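Local atomic coordinates of MglB (Myxococcus xanthus, PDB entry 6H5B), a protein that probably acts as a molecular adaptor and a guanyl-nucleotide exchange factor in the Roadblock/LC7 family. Residues 29-34 with 103-108. Sequence-based numbering, arbitrary orientation.
Sequences AKVVFL and VVIFDN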
# COMPACT_ATOMS: atom_id res chain seq x y z
N ALA B 29 -11.54 -4.97 2.40
CA ALA B 29 -11.13 -4.25 1.20
C ALA B 29 -11.19 -5.18 0.00
O ALA B 29 -10.92 -6.38 0.11
CB ALA B 29 -9.71 -3.70 1.36
N LYS B 30 -11.56 -4.61 -1.15
CA LYS B 30 -11.64 -5.40 -2.38
C LYS B 30 -10.29 -5.99 -2.74
O LYS B 30 -10.17 -7.20 -3.01
CB LYS B 30 -12.18 -4.53 -3.52
CG LYS B 30 -12.49 -5.27 -4.81
CD LYS B 30 -13.32 -4.37 -5.72
CE LYS B 30 -13.69 -5.03 -7.04
NZ LYS B 30 -14.40 -4.08 -7.95
N VAL B 31 -9.24 -5.17 -2.78
CA VAL B 31 -7.91 -5.67 -3.09
C VAL B 31 -6.88 -4.76 -2.43
O VAL B 31 -7.12 -3.58 -2.19
CB VAL B 31 -7.67 -5.78 -4.61
CG1 VAL B 31 -7.65 -4.40 -5.27
CG2 VAL B 31 -6.39 -6.53 -4.88
N VAL B 32 -5.71 -5.33 -2.16
CA VAL B 32 -4.62 -4.61 -1.51
C VAL B 32 -3.31 -4.97 -2.19
O VAL B 32 -3.05 -6.14 -2.47
CB VAL B 32 -4.52 -4.95 -0.01
CG1 VAL B 32 -3.14 -4.58 0.52
CG2 VAL B 32 -5.62 -4.24 0.77
N PHE B 33 -2.48 -3.96 -2.42
CA PHE B 33 -1.15 -4.14 -2.98
C PHE B 33 -0.12 -3.43 -2.12
O PHE B 33 -0.39 -2.35 -1.58
CB PHE B 33 -1.06 -3.61 -4.41
CG PHE B 33 -2.03 -4.25 -5.35
CD1 PHE B 33 -1.62 -5.31 -6.16
CD2 PHE B 33 -3.34 -3.81 -5.44
CE1 PHE B 33 -2.51 -5.90 -7.04
CE2 PHE B 33 -4.23 -4.40 -6.31
CZ PHE B 33 -3.82 -5.45 -7.11
N LEU B 34 1.05 -4.03 -1.99
CA LEU B 34 2.19 -3.41 -1.34
C LEU B 34 3.32 -3.42 -2.35
O LEU B 34 3.78 -4.51 -2.75
CB LEU B 34 2.56 -4.14 -0.06
CG LEU B 34 3.65 -3.43 0.73
CD1 LEU B 34 3.04 -2.21 1.36
CD2 LEU B 34 4.22 -4.36 1.79
N VAL B 103 -1.66 0.18 -1.45
CA VAL B 103 -2.75 0.52 -2.34
C VAL B 103 -3.96 -0.31 -1.93
O VAL B 103 -3.86 -1.54 -1.83
CB VAL B 103 -2.38 0.23 -3.80
CG1 VAL B 103 -3.43 0.81 -4.75
CG2 VAL B 103 -1.00 0.77 -4.10
N VAL B 104 -5.09 0.34 -1.72
CA VAL B 104 -6.30 -0.36 -1.34
C VAL B 104 -7.42 0.05 -2.28
O VAL B 104 -7.68 1.25 -2.47
CB VAL B 104 -6.70 -0.06 0.12
CG1 VAL B 104 -7.93 -0.88 0.50
CG2 VAL B 104 -5.54 -0.37 1.05
N ILE B 105 -8.07 -0.93 -2.88
CA ILE B 105 -9.23 -0.71 -3.72
C ILE B 105 -10.41 -1.26 -2.95
O ILE B 105 -10.42 -2.43 -2.57
CB ILE B 105 -9.08 -1.39 -5.08
CG1 ILE B 105 -7.70 -1.09 -5.65
CG2 ILE B 105 -10.18 -0.91 -6.01
CD1 ILE B 105 -7.44 -1.76 -6.98
N PHE B 106 -11.40 -0.40 -2.69
CA PHE B 106 -12.50 -0.84 -1.86
C PHE B 106 -13.83 -0.41 -2.45
O PHE B 106 -13.92 0.50 -3.27
CB PHE B 106 -12.38 -0.35 -0.41
CG PHE B 106 -12.29 1.13 -0.28
CD1 PHE B 106 -11.10 1.79 -0.53
CD2 PHE B 106 -13.39 1.87 0.10
CE1 PHE B 106 -11.01 3.16 -0.41
CE2 PHE B 106 -13.31 3.24 0.23
CZ PHE B 106 -12.12 3.89 -0.03
N ASP B 107 -14.86 -1.12 -1.99
CA ASP B 107 -16.24 -1.12 -2.40
C ASP B 107 -17.11 -0.38 -1.38
O ASP B 107 -16.60 0.36 -0.53
CB ASP B 107 -16.65 -2.59 -2.58
CG ASP B 107 -17.98 -2.75 -3.31
OD1 ASP B 107 -18.66 -1.75 -3.60
OD2 ASP B 107 -18.35 -3.91 -3.59
N ASN B 108 -18.44 -0.58 -1.47
CA ASN B 108 -19.40 -0.32 -0.40
C ASN B 108 -19.28 -1.34 0.73
O ASN B 108 -19.88 -1.14 1.80
CB ASN B 108 -20.83 -0.38 -0.95
CG ASN B 108 -21.10 0.65 -2.00
OD1 ASN B 108 -21.62 1.72 -1.70
ND2 ASN B 108 -20.77 0.34 -3.25
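A central antiparallel strand pair of the Roadblock/LC7 sheet is formed where Val31 to Phe33 run against Val103 to Ile105. The axes of 31-34 and 103-106 approach to 4.7 Å at 172°, and the backbone bonds confirm the register. Phe33 and Val103 form a hydrogen-bonded pair: Phe33 N reaches Val103 O, and Val103 N returns to Phe33 O at 2.8 Å, with 174° at the hydrogen as evidence for the bond. Val31 and Ile105 are the next such pair, with Ile105 N 2.9 Å from Val31 O. Val32 and Val104, between them, are a non-hydrogen-bonded pair, where the CA of Val32 sits 3.2 Å from Val103 O in a CA-H...O contact.

Lys30 and Val31 both face Ile105, a classic beta bulge. The lysine CG lies anti to the backbone N (chi1 -172°), and the extended chain carries NZ to a salt bridge with Asp89 OD2.

In the five-stranded antiparallel sheet, strand 31-36 lies between 41-46 and 100-106, and 100-106 is followed by 90-96 and 81-84. One face carries Val32 and Val104, side by side, with CG2 of Val32 3.9 Å from CG2 of Val104. Helix 14-27 packs on Val32 through Leu23 and Thr24, and helix 112-130 on Val104 through Val115 and Ile119. The other face carries Val31, Phe33, Val103 and Ile105. There Phe33 CB lies 4.1 Å from Val103 CB, and the ring's CE2 edge meets Ile105 CD1 at 4.2 Å. Ile51 touches both Val31 and Phe33 on this side, while Leu91 of strand 90-96 touches Val103 and Ile105.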